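Long-range contacts in congerin-1 (Conger myriaster, PDB 1C1L), which binds beta-galactosides as a homodimeric galectin from the conger eel, though its physiological role is not yet known: residues M61-E72 / N108-S116; D11-V20 / S116-S124. All coordinates share one frame; numbering follows the deposited sequence.

Contact 1: residues M61-E72 / N108-S116; sequences MNSTLKGDNGWE and NLEFPNRYS. With GAL (beta-D-galactopyranose), chain B.
M61 turns inward from strand 55-64 onto F111 and L109 of strand 108-112. Its CB packs obliquely on the F111 ring, 3.6 Å from F111 CD1, and SD makes an oblique Met-aromatic contact with the same ring. The bend at chi3 (-86°) brings CE within 4.0 Å of L109 CD1. N62 starts out the other way, but its amide serves both sides. OD1 accepts from R114 NH1 at 3.0 Å, in the carbonyl plane, and also from S63 N. ND2 donates almost straight to O6 of the galactose, 2.9 Å away, and to E72 O. These bonds fix the rotation of the amide beside the sugar. S63 OG takes a straight bond from the same R114 NH1 and donates to Y115 OH at 2.8 Å. F111 CZ sits over the centre of one guanidinium face, the ring inclined to it; R114 NH2 is bonded to T73 O. In the galectin beta-sandwich, M61 meets strand 108-112, the outermost of its sheet within this chain, whereas N62 and S63 bond to the turn that follows it. L65 CD2 lies over one face of the Y115 ring, 3.8 Å from the centroid in a CH-pi contact. W71 carries the sugar, galactose C5 lying over the middle of its indole. At E72, OE2 accepts from Y115 OH at 2.7 Å, from above the carboxylate plane, while CB rests against R114 NH1.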
loop_
_atom_site.group_PDB
_atom_site.type_symbol
_atom_site.label_atom_id
_atom_site.label_comp_id
_atom_site.label_asym_id
_atom_site.label_seq_id
_atom_site.Cartn_x
_atom_site.Cartn_y
_atom_site.Cartn_z
ATOM N N MET A 61 20.214 -3.023 11.498
ATOM C CA MET A 61 19.793 -1.872 10.720
ATOM C C MET A 61 20.988 -1.344 9.951
ATOM O O MET A 61 22.113 -1.272 10.473
ATOM C CB MET A 61 19.272 -0.781 11.630
ATOM C CG MET A 61 17.996 -1.200 12.330
ATOM S SD MET A 61 17.451 0.067 13.492
ATOM C CE MET A 61 18.405 -0.441 14.893
ATOM N N ASN A 62 20.756 -0.985 8.695
ATOM C CA ASN A 62 21.812 -0.457 7.869
ATOM C C ASN A 62 21.184 0.290 6.698
ATOM O O ASN A 62 19.948 0.368 6.606
ATOM C CB ASN A 62 22.669 -1.610 7.373
ATOM C CG ASN A 62 24.105 -1.192 7.090
ATOM O OD1 ASN A 62 24.451 -0.012 7.007
ATOM N ND2 ASN A 62 24.998 -2.150 6.894
ATOM N N SER A 63 22.018 0.814 5.815
ATOM C CA SER A 63 21.640 1.479 4.586
ATOM C C SER A 63 22.672 1.094 3.527
ATOM O O SER A 63 23.716 0.481 3.822
ATOM C CB SER A 63 21.639 2.983 4.834
ATOM O OG SER A 63 22.935 3.475 5.141
ATOM N N THR A 64 22.373 1.418 2.270
ATOM C CA THR A 64 23.282 1.176 1.174
ATOM C C THR A 64 22.918 2.106 0.025
ATOM O O THR A 64 21.743 2.398 -0.229
ATOM C CB THR A 64 23.215 -0.301 0.687
ATOM O OG1 THR A 64 24.190 -0.357 -0.352
ATOM C CG2 THR A 64 21.840 -0.786 0.224
ATOM N N LEU A 65 23.949 2.584 -0.640
ATOM C CA LEU A 65 23.800 3.344 -1.864
ATOM C C LEU A 65 24.154 2.471 -3.054
ATOM O O LEU A 65 24.007 2.892 -4.202
ATOM C CB LEU A 65 24.708 4.564 -1.807
ATOM C CG LEU A 65 24.323 5.690 -0.845
ATOM C CD1 LEU A 65 25.403 6.755 -0.833
ATOM C CD2 LEU A 65 22.973 6.264 -1.258
ATOM N N LYS A 66 24.656 1.251 -2.832
ATOM C CA LYS A 66 25.096 0.420 -3.942
ATOM C C LYS A 66 24.622 -1.016 -3.781
ATOM O O LYS A 66 25.387 -1.986 -3.955
ATOM C CB LYS A 66 26.622 0.386 -4.057
ATOM C CG LYS A 66 27.412 1.659 -4.344
ATOM C CD LYS A 66 28.711 1.317 -5.082
ATOM C CE LYS A 66 29.544 0.149 -4.565
ATOM N NZ LYS A 66 29.976 0.301 -3.188
ATOM N N GLY A 67 23.381 -1.210 -3.378
ATOM C CA GLY A 67 22.818 -2.545 -3.217
ATOM C C GLY A 67 23.615 -3.405 -2.248
ATOM O O GLY A 67 24.135 -2.939 -1.229
ATOM N N ASP A 68 23.803 -4.655 -2.609
ATOM C CA ASP A 68 24.493 -5.600 -1.753
ATOM C C ASP A 68 25.983 -5.322 -1.597
ATOM O O ASP A 68 26.632 -5.886 -0.717
ATOM C CB ASP A 68 24.266 -7.000 -2.302
ATOM C CG ASP A 68 24.559 -8.091 -1.280
ATOM O OD1 ASP A 68 24.153 -7.970 -0.129
ATOM O OD2 ASP A 68 25.216 -9.065 -1.643
ATOM N N ASN A 69 26.562 -4.456 -2.424
ATOM C CA ASN A 69 27.973 -4.147 -2.247
ATOM C C ASN A 69 28.204 -2.812 -1.568
ATOM O O ASN A 69 29.323 -2.291 -1.572
ATOM C CB ASN A 69 28.676 -4.180 -3.603
ATOM C CG ASN A 69 28.776 -5.627 -4.040
ATOM O OD1 ASN A 69 29.279 -6.515 -3.346
ATOM N ND2 ASN A 69 28.159 -5.978 -5.147
ATOM N N GLY A 70 27.189 -2.197 -0.962
ATOM C CA GLY A 70 27.414 -0.907 -0.334
ATOM C C GLY A 70 26.950 -0.864 1.102
ATOM O O GLY A 70 26.765 0.247 1.599
ATOM N N TRP A 71 26.696 -1.977 1.784
ATOM C CA TRP A 71 26.225 -1.946 3.167
ATOM C C TRP A 71 27.222 -1.198 4.029
ATOM O O TRP A 71 28.432 -1.431 3.915
ATOM C CB TRP A 71 26.042 -3.349 3.717
ATOM C CG TRP A 71 24.981 -4.143 2.975
ATOM C CD1 TRP A 71 25.301 -5.261 2.258
ATOM C CD2 TRP A 71 23.638 -3.853 2.936
ATOM N NE1 TRP A 71 24.157 -5.693 1.770
ATOM C CE2 TRP A 71 23.144 -4.897 2.154
ATOM C CE3 TRP A 71 22.787 -2.892 3.473
ATOM C CZ2 TRP A 71 21.773 -4.962 1.870
ATOM C CZ3 TRP A 71 21.422 -2.959 3.192
ATOM C CH2 TRP A 71 20.916 -3.996 2.403
ATOM N N GLU A 72 26.705 -0.309 4.859
ATOM C CA GLU A 72 27.562 0.556 5.646
ATOM C C GLU A 72 27.663 0.082 7.096
ATOM O O GLU A 72 27.681 -1.126 7.348
ATOM C CB GLU A 72 27.000 1.961 5.519
ATOM C CG GLU A 72 26.914 2.471 4.079
ATOM C CD GLU A 72 26.632 3.948 3.933
ATOM O OE1 GLU A 72 26.783 4.684 4.897
ATOM O OE2 GLU A 72 26.273 4.372 2.842
ATOM N N ASN A 108 10.994 0.683 20.435
ATOM C CA ASN A 108 11.092 1.826 19.568
ATOM C C ASN A 108 12.580 1.959 19.348
ATOM O O ASN A 108 13.369 1.896 20.303
ATOM C CB ASN A 108 10.547 3.072 20.243
ATOM C CG ASN A 108 9.071 2.900 20.528
ATOM O OD1 ASN A 108 8.579 3.247 21.594
ATOM N ND2 ASN A 108 8.270 2.340 19.638
ATOM N N LEU A 109 13.008 2.066 18.103
ATOM C CA LEU A 109 14.418 2.194 17.759
ATOM C C LEU A 109 14.601 3.454 16.935
ATOM O O LEU A 109 13.630 3.997 16.402
ATOM C CB LEU A 109 14.892 0.980 16.951
ATOM C CG LEU A 109 14.760 -0.393 17.611
ATOM C CD1 LEU A 109 14.976 -1.521 16.621
ATOM C CD2 LEU A 109 15.767 -0.456 18.739
ATOM N N GLU A 110 15.809 3.998 16.853
ATOM C CA GLU A 110 16.110 5.145 16.017
ATOM C C GLU A 110 17.272 4.731 15.159
ATOM O O GLU A 110 18.050 3.860 15.557
ATOM C CB GLU A 110 16.563 6.336 16.799
ATOM C CG GLU A 110 15.421 6.939 17.578
ATOM C CD GLU A 110 15.815 8.022 18.567
ATOM O OE1 GLU A 110 16.985 8.398 18.653
ATOM O OE2 GLU A 110 14.931 8.496 19.268
ATOM N N PHE A 111 17.385 5.355 14.004
ATOM C CA PHE A 111 18.482 5.068 13.098
ATOM C C PHE A 111 18.774 6.374 12.373
ATOM O O PHE A 111 17.816 7.109 12.112
ATOM C CB PHE A 111 18.062 3.977 12.103
ATOM C CG PHE A 111 19.181 3.531 11.169
ATOM C CD1 PHE A 111 20.219 2.727 11.643
ATOM C CD2 PHE A 111 19.164 3.928 9.832
ATOM C CE1 PHE A 111 21.243 2.330 10.774
ATOM C CE2 PHE A 111 20.190 3.528 8.972
ATOM C CZ PHE A 111 21.226 2.730 9.444
ATOM N N PRO A 112 20.003 6.775 12.037
ATOM C CA PRO A 112 20.251 8.021 11.342
ATOM C C PRO A 112 19.639 8.056 9.955
ATOM O O PRO A 112 19.532 7.045 9.261
ATOM C CB PRO A 112 21.762 8.166 11.323
ATOM C CG PRO A 112 22.275 6.764 11.517
ATOM C CD PRO A 112 21.250 6.135 12.446
ATOM N N ASN A 113 19.234 9.251 9.555
ATOM C CA ASN A 113 18.787 9.480 8.194
ATOM C C ASN A 113 20.090 9.901 7.534
ATOM O O ASN A 113 20.453 11.075 7.405
ATOM C CB ASN A 113 17.755 10.607 8.143
ATOM C CG ASN A 113 17.208 10.913 6.758
ATOM O OD1 ASN A 113 17.778 10.527 5.730
ATOM N ND2 ASN A 113 16.086 11.601 6.633
ATOM N N ARG A 114 20.851 8.906 7.101
ATOM C CA ARG A 114 22.180 9.110 6.536
ATOM C C ARG A 114 22.266 9.980 5.294
ATOM O O ARG A 114 23.214 10.746 5.105
ATOM C CB ARG A 114 22.779 7.737 6.253
ATOM C CG ARG A 114 23.090 7.040 7.567
ATOM C CD ARG A 114 23.580 5.623 7.358
ATOM N NE ARG A 114 24.117 5.073 8.593
ATOM C CZ ARG A 114 24.461 3.788 8.732
ATOM N NH1 ARG A 114 24.295 2.881 7.770
ATOM N NH2 ARG A 114 24.952 3.404 9.905
ATOM N N TYR A 115 21.241 9.934 4.458
ATOM C CA TYR A 115 21.260 10.637 3.191
ATOM C C TYR A 115 20.373 11.883 3.176
ATOM O O TYR A 115 20.111 12.423 2.106
ATOM C CB TYR A 115 20.858 9.641 2.083
ATOM C CG TYR A 115 21.616 8.319 2.187
ATOM C CD1 TYR A 115 23.011 8.308 2.321
ATOM C CD2 TYR A 115 20.896 7.130 2.207
ATOM C CE1 TYR A 115 23.676 7.092 2.490
ATOM C CE2 TYR A 115 21.557 5.917 2.372
ATOM C CZ TYR A 115 22.943 5.916 2.516
ATOM O OH TYR A 115 23.602 4.729 2.710
ATOM N N SER A 116 19.920 12.366 4.331
ATOM C CA SER A 116 19.076 13.559 4.419
ATOM C C SER A 116 17.887 13.564 3.461
ATOM O O SER A 116 17.600 14.499 2.711
ATOM C CB SER A 116 19.958 14.795 4.210
ATOM O OG SER A 116 20.940 14.825 5.244
HETATM C C1 GAL B . 24.669 -8.468 5.400
HETATM C C2 GAL B . 23.576 -9.273 4.696
HETATM C C3 GAL B . 22.637 -8.344 3.923
HETATM C C4 GAL B . 22.119 -7.214 4.831
HETATM C C5 GAL B . 23.285 -6.532 5.533
HETATM C C6 GAL B . 22.825 -5.478 6.517
HETATM O O2 GAL B . 24.186 -10.190 3.796
HETATM O O3 GAL B . 21.552 -9.107 3.420
HETATM O O4 GAL B . 21.225 -7.770 5.783
HETATM O O5 GAL B . 24.084 -7.498 6.259
HETATM O O6 GAL B . 23.927 -4.831 7.104
#

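Contact 2: residues D11-V20 / S116-S124; sequences DFTVGKFLTV and SKEFLPFLS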
loop_
_atom_site.group_PDB
_atom_site.type_symbol
_atom_site.label_atom_id
_atom_site.label_comp_id
_atom_site.label_asym_id
_atom_site.label_seq_id
_atom_site.Cartn_x
_atom_site.Cartn_y
_atom_site.Cartn_z
ATOM N N ASP A 11 2.394 9.566 -0.072
ATOM C CA ASP A 11 3.671 10.255 -0.122
ATOM C C ASP A 11 4.275 10.110 1.249
ATOM O O ASP A 11 3.869 10.772 2.209
ATOM C CB ASP A 11 3.542 11.743 -0.402
ATOM C CG ASP A 11 2.993 12.100 -1.759
ATOM O OD1 ASP A 11 3.281 11.405 -2.721
ATOM O OD2 ASP A 11 2.269 13.085 -1.853
ATOM N N PHE A 12 5.243 9.224 1.383
ATOM C CA PHE A 12 5.879 9.017 2.665
ATOM C C PHE A 12 6.932 10.104 2.813
ATOM O O PHE A 12 8.082 9.966 2.386
ATOM C CB PHE A 12 6.485 7.598 2.692
ATOM C CG PHE A 12 7.092 7.218 4.037
ATOM C CD1 PHE A 12 6.572 7.743 5.220
ATOM C CD2 PHE A 12 8.184 6.352 4.086
ATOM C CE1 PHE A 12 7.133 7.414 6.451
ATOM C CE2 PHE A 12 8.745 6.021 5.322
ATOM C CZ PHE A 12 8.221 6.549 6.503
ATOM N N THR A 13 6.482 11.236 3.340
ATOM C CA THR A 13 7.345 12.394 3.546
ATOM C C THR A 13 7.608 12.547 5.032
ATOM O O THR A 13 7.005 11.829 5.846
ATOM C CB THR A 13 6.663 13.679 3.008
ATOM O OG1 THR A 13 5.386 13.787 3.639
ATOM C CG2 THR A 13 6.502 13.644 1.494
ATOM N N VAL A 14 8.473 13.490 5.421
ATOM C CA VAL A 14 8.710 13.774 6.822
ATOM C C VAL A 14 7.390 14.070 7.537
ATOM O O VAL A 14 6.538 14.814 7.043
ATOM C CB VAL A 14 9.679 14.979 6.911
ATOM C CG1 VAL A 14 9.675 15.568 8.319
ATOM C CG2 VAL A 14 11.082 14.516 6.539
ATOM N N GLY A 15 7.212 13.407 8.677
ATOM C CA GLY A 15 6.048 13.600 9.521
ATOM C C GLY A 15 4.928 12.594 9.282
ATOM O O GLY A 15 4.000 12.548 10.082
ATOM N N LYS A 16 4.947 11.787 8.221
ATOM C CA LYS A 16 3.922 10.784 7.960
ATOM C C LYS A 16 4.317 9.501 8.675
ATOM O O LYS A 16 5.511 9.283 8.943
ATOM C CB LYS A 16 3.814 10.503 6.461
ATOM C CG LYS A 16 3.530 11.705 5.584
ATOM C CD LYS A 16 2.145 12.245 5.867
ATOM C CE LYS A 16 1.886 13.453 5.012
ATOM N NZ LYS A 16 0.562 13.992 5.259
ATOM N N PHE A 17 3.375 8.623 8.964
ATOM C CA PHE A 17 3.617 7.366 9.644
ATOM C C PHE A 17 3.238 6.276 8.678
ATOM O O PHE A 17 2.083 6.151 8.277
ATOM C CB PHE A 17 2.760 7.249 10.901
ATOM C CG PHE A 17 3.242 8.246 11.935
ATOM C CD1 PHE A 17 2.848 9.584 11.849
ATOM C CD2 PHE A 17 4.127 7.847 12.935
ATOM C CE1 PHE A 17 3.347 10.518 12.753
ATOM C CE2 PHE A 17 4.620 8.785 13.837
ATOM C CZ PHE A 17 4.232 10.119 13.744
ATOM N N LEU A 18 4.216 5.489 8.270
ATOM C CA LEU A 18 4.012 4.360 7.388
ATOM C C LEU A 18 3.974 3.081 8.220
ATOM O O LEU A 18 4.933 2.788 8.940
ATOM C CB LEU A 18 5.149 4.281 6.377
ATOM C CG LEU A 18 5.164 3.101 5.420
ATOM C CD1 LEU A 18 4.026 3.261 4.431
ATOM C CD2 LEU A 18 6.482 3.036 4.675
ATOM N N THR A 19 2.894 2.319 8.227
ATOM C CA THR A 19 2.846 1.054 8.942
ATOM C C THR A 19 2.889 -0.059 7.915
ATOM O O THR A 19 2.172 0.008 6.914
ATOM C CB THR A 19 1.555 0.945 9.769
ATOM O OG1 THR A 19 1.639 1.984 10.733
ATOM C CG2 THR A 19 1.364 -0.389 10.486
ATOM N N VAL A 20 3.746 -1.052 8.125
ATOM C CA VAL A 20 3.759 -2.232 7.296
ATOM C C VAL A 20 3.281 -3.367 8.198
ATOM O O VAL A 20 3.614 -3.422 9.395
ATOM C CB VAL A 20 5.190 -2.517 6.750
ATOM C CG1 VAL A 20 5.540 -1.436 5.737
ATOM C CG2 VAL A 20 6.234 -2.518 7.858
ATOM N N SER A 116 19.920 12.366 4.331
ATOM C CA SER A 116 19.076 13.559 4.419
ATOM C C SER A 116 17.887 13.564 3.461
ATOM O O SER A 116 17.600 14.499 2.711
ATOM C CB SER A 116 19.958 14.795 4.210
ATOM O OG SER A 116 20.940 14.825 5.244
ATOM N N LYS A 117 17.148 12.473 3.532
ATOM C CA LYS A 117 15.985 12.276 2.695
ATOM C C LYS A 117 14.765 12.904 3.333
ATOM O O LYS A 117 14.609 12.891 4.547
ATOM C CB LYS A 117 15.720 10.795 2.477
ATOM C CG LYS A 117 16.828 10.120 1.692
ATOM C CD LYS A 117 16.951 10.826 0.355
ATOM C CE LYS A 117 17.756 9.955 -0.561
ATOM N NZ LYS A 117 17.693 10.550 -1.877
ATOM N N GLU A 118 13.930 13.511 2.495
ATOM C CA GLU A 118 12.678 14.087 2.942
ATOM C C GLU A 118 11.469 13.449 2.279
ATOM O O GLU A 118 10.331 13.814 2.587
ATOM C CB GLU A 118 12.678 15.576 2.652
ATOM C CG GLU A 118 13.616 16.247 3.638
ATOM C CD GLU A 118 13.792 17.735 3.453
ATOM O OE1 GLU A 118 14.116 18.175 2.351
ATOM O OE2 GLU A 118 13.613 18.445 4.434
ATOM N N PHE A 119 11.706 12.506 1.373
ATOM C CA PHE A 119 10.664 11.789 0.663
ATOM C C PHE A 119 11.264 10.427 0.305
ATOM O O PHE A 119 12.434 10.376 -0.111
ATOM C CB PHE A 119 10.266 12.559 -0.610
ATOM C CG PHE A 119 9.294 11.767 -1.468
ATOM C CD1 PHE A 119 8.022 11.462 -0.977
ATOM C CD2 PHE A 119 9.704 11.279 -2.710
ATOM C CE1 PHE A 119 7.175 10.658 -1.725
ATOM C CE2 PHE A 119 8.846 10.472 -3.452
ATOM C CZ PHE A 119 7.583 10.163 -2.959
ATOM N N LEU A 120 10.524 9.329 0.473
ATOM C CA LEU A 120 11.016 7.992 0.143
ATOM C C LEU A 120 10.006 7.294 -0.763
ATOM O O LEU A 120 8.905 6.976 -0.303
ATOM C CB LEU A 120 11.201 7.132 1.384
ATOM C CG LEU A 120 12.242 7.610 2.386
ATOM C CD1 LEU A 120 12.147 6.769 3.637
ATOM C CD2 LEU A 120 13.635 7.477 1.802
ATOM N N PRO A 121 10.298 7.074 -2.047
ATOM C CA PRO A 121 9.361 6.524 -3.031
ATOM C C PRO A 121 9.201 5.014 -3.078
ATOM O O PRO A 121 8.312 4.508 -3.764
ATOM C CB PRO A 121 9.869 7.078 -4.332
ATOM C CG PRO A 121 11.360 6.989 -4.131
ATOM C CD PRO A 121 11.511 7.532 -2.722
ATOM N N PHE A 122 10.061 4.266 -2.395
ATOM C CA PHE A 122 10.089 2.827 -2.547
ATOM C C PHE A 122 10.050 2.062 -1.229
ATOM O O PHE A 122 10.723 2.420 -0.252
ATOM C CB PHE A 122 11.349 2.494 -3.346
ATOM C CG PHE A 122 11.628 1.016 -3.543
ATOM C CD1 PHE A 122 11.092 0.359 -4.647
ATOM C CD2 PHE A 122 12.408 0.318 -2.611
ATOM C CE1 PHE A 122 11.338 -1.005 -4.824
ATOM C CE2 PHE A 122 12.644 -1.043 -2.791
ATOM C CZ PHE A 122 12.110 -1.699 -3.897
ATOM N N LEU A 123 9.280 0.978 -1.270
ATOM C CA LEU A 123 9.147 0.077 -0.136
ATOM C C LEU A 123 9.192 -1.371 -0.602
ATOM O O LEU A 123 8.532 -1.737 -1.587
ATOM C CB LEU A 123 7.810 0.327 0.587
ATOM C CG LEU A 123 7.329 -0.692 1.652
ATOM C CD1 LEU A 123 8.223 -0.632 2.869
ATOM C CD2 LEU A 123 5.893 -0.408 2.031
ATOM N N SER A 124 9.967 -2.214 0.093
ATOM C CA SER A 124 9.921 -3.639 -0.150
ATOM C C SER A 124 10.096 -4.390 1.161
ATOM O O SER A 124 10.726 -3.910 2.114
ATOM C CB SER A 124 11.038 -4.066 -1.136
ATOM O OG SER A 124 12.393 -3.962 -0.690
HETATM O O HOH W 1 6.210 7.774 -0.741
HETATM O O HOH W 2 9.488 16.185 3.904
#
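T13 and F119 face each other as a single antiparallel bridge of the non-hydrogen-bonded kind, their CA atoms 4.4 Å apart. The two backbones are tied on each side of this pair: L120 N donates to F12 O at 3.2 Å, and V14 N makes a weak bond to E118 O. Water fills in at both ends, one molecule linking F12 N to L120 O and another linking V14 N to E118 O.

The F119 ring fits edge-on into a shallow hollow between the D11 backbone and the T13 methyl. With CG anti to the backbone N (chi1 173°), the ring is carried across to D11, where F119 CE1 lies 3.9 Å from D11 CA. T13 CG2 presses on the same rim, 3.6 Å from F119 CD1. V14 CG2 comes down on E118 at the outer end, near its CA and CG.

Farther in, F12 and L120 lie side by side and point the same way, L120 CD1 meeting the ring obliquely at 3.9 Å from F12 CE2. L18 CB sits over one face of that ring. The branched end of L123 fills the next hollow: its CD2 reaches V20 CG1 at 3.9 Å and, more loosely, L18 CD2.

The contact spans the sandwich between strand 18-24, next to 129-136 at the margin of one sheet, and strand 122-127, the outermost of the other within this chain. Y94 of strand 87-94 meets F12 edge-to-face and bonds to its carbonyl, whereas D11 OD1 accepts from G4 N of the second subunit. V33 and V35 of strand 30-35 and V134 of strand 129-136 pack round L123, and strand 122-127 pairs in parallel with a strand of that second subunit.

Both contacts join the two sheets of the same sandwich, and their centres lie about 14 Å apart. The chain passes directly from one to the other at S116, which belongs to both, and N113 ND2 ties back to K117 O across this junction. Along the sequence, contact 1 is nested within the loop that contact 2 closes. Their surroundings differ: contact 1 contains part of the sugar site, with the N62 side chain about 6 Å from the glucose as well as bonded to the galactose, while contact 2 takes part in the dimer interface. The K117 side chain lies about 11 Å from that of E72, a predicted galactoside-binding residue.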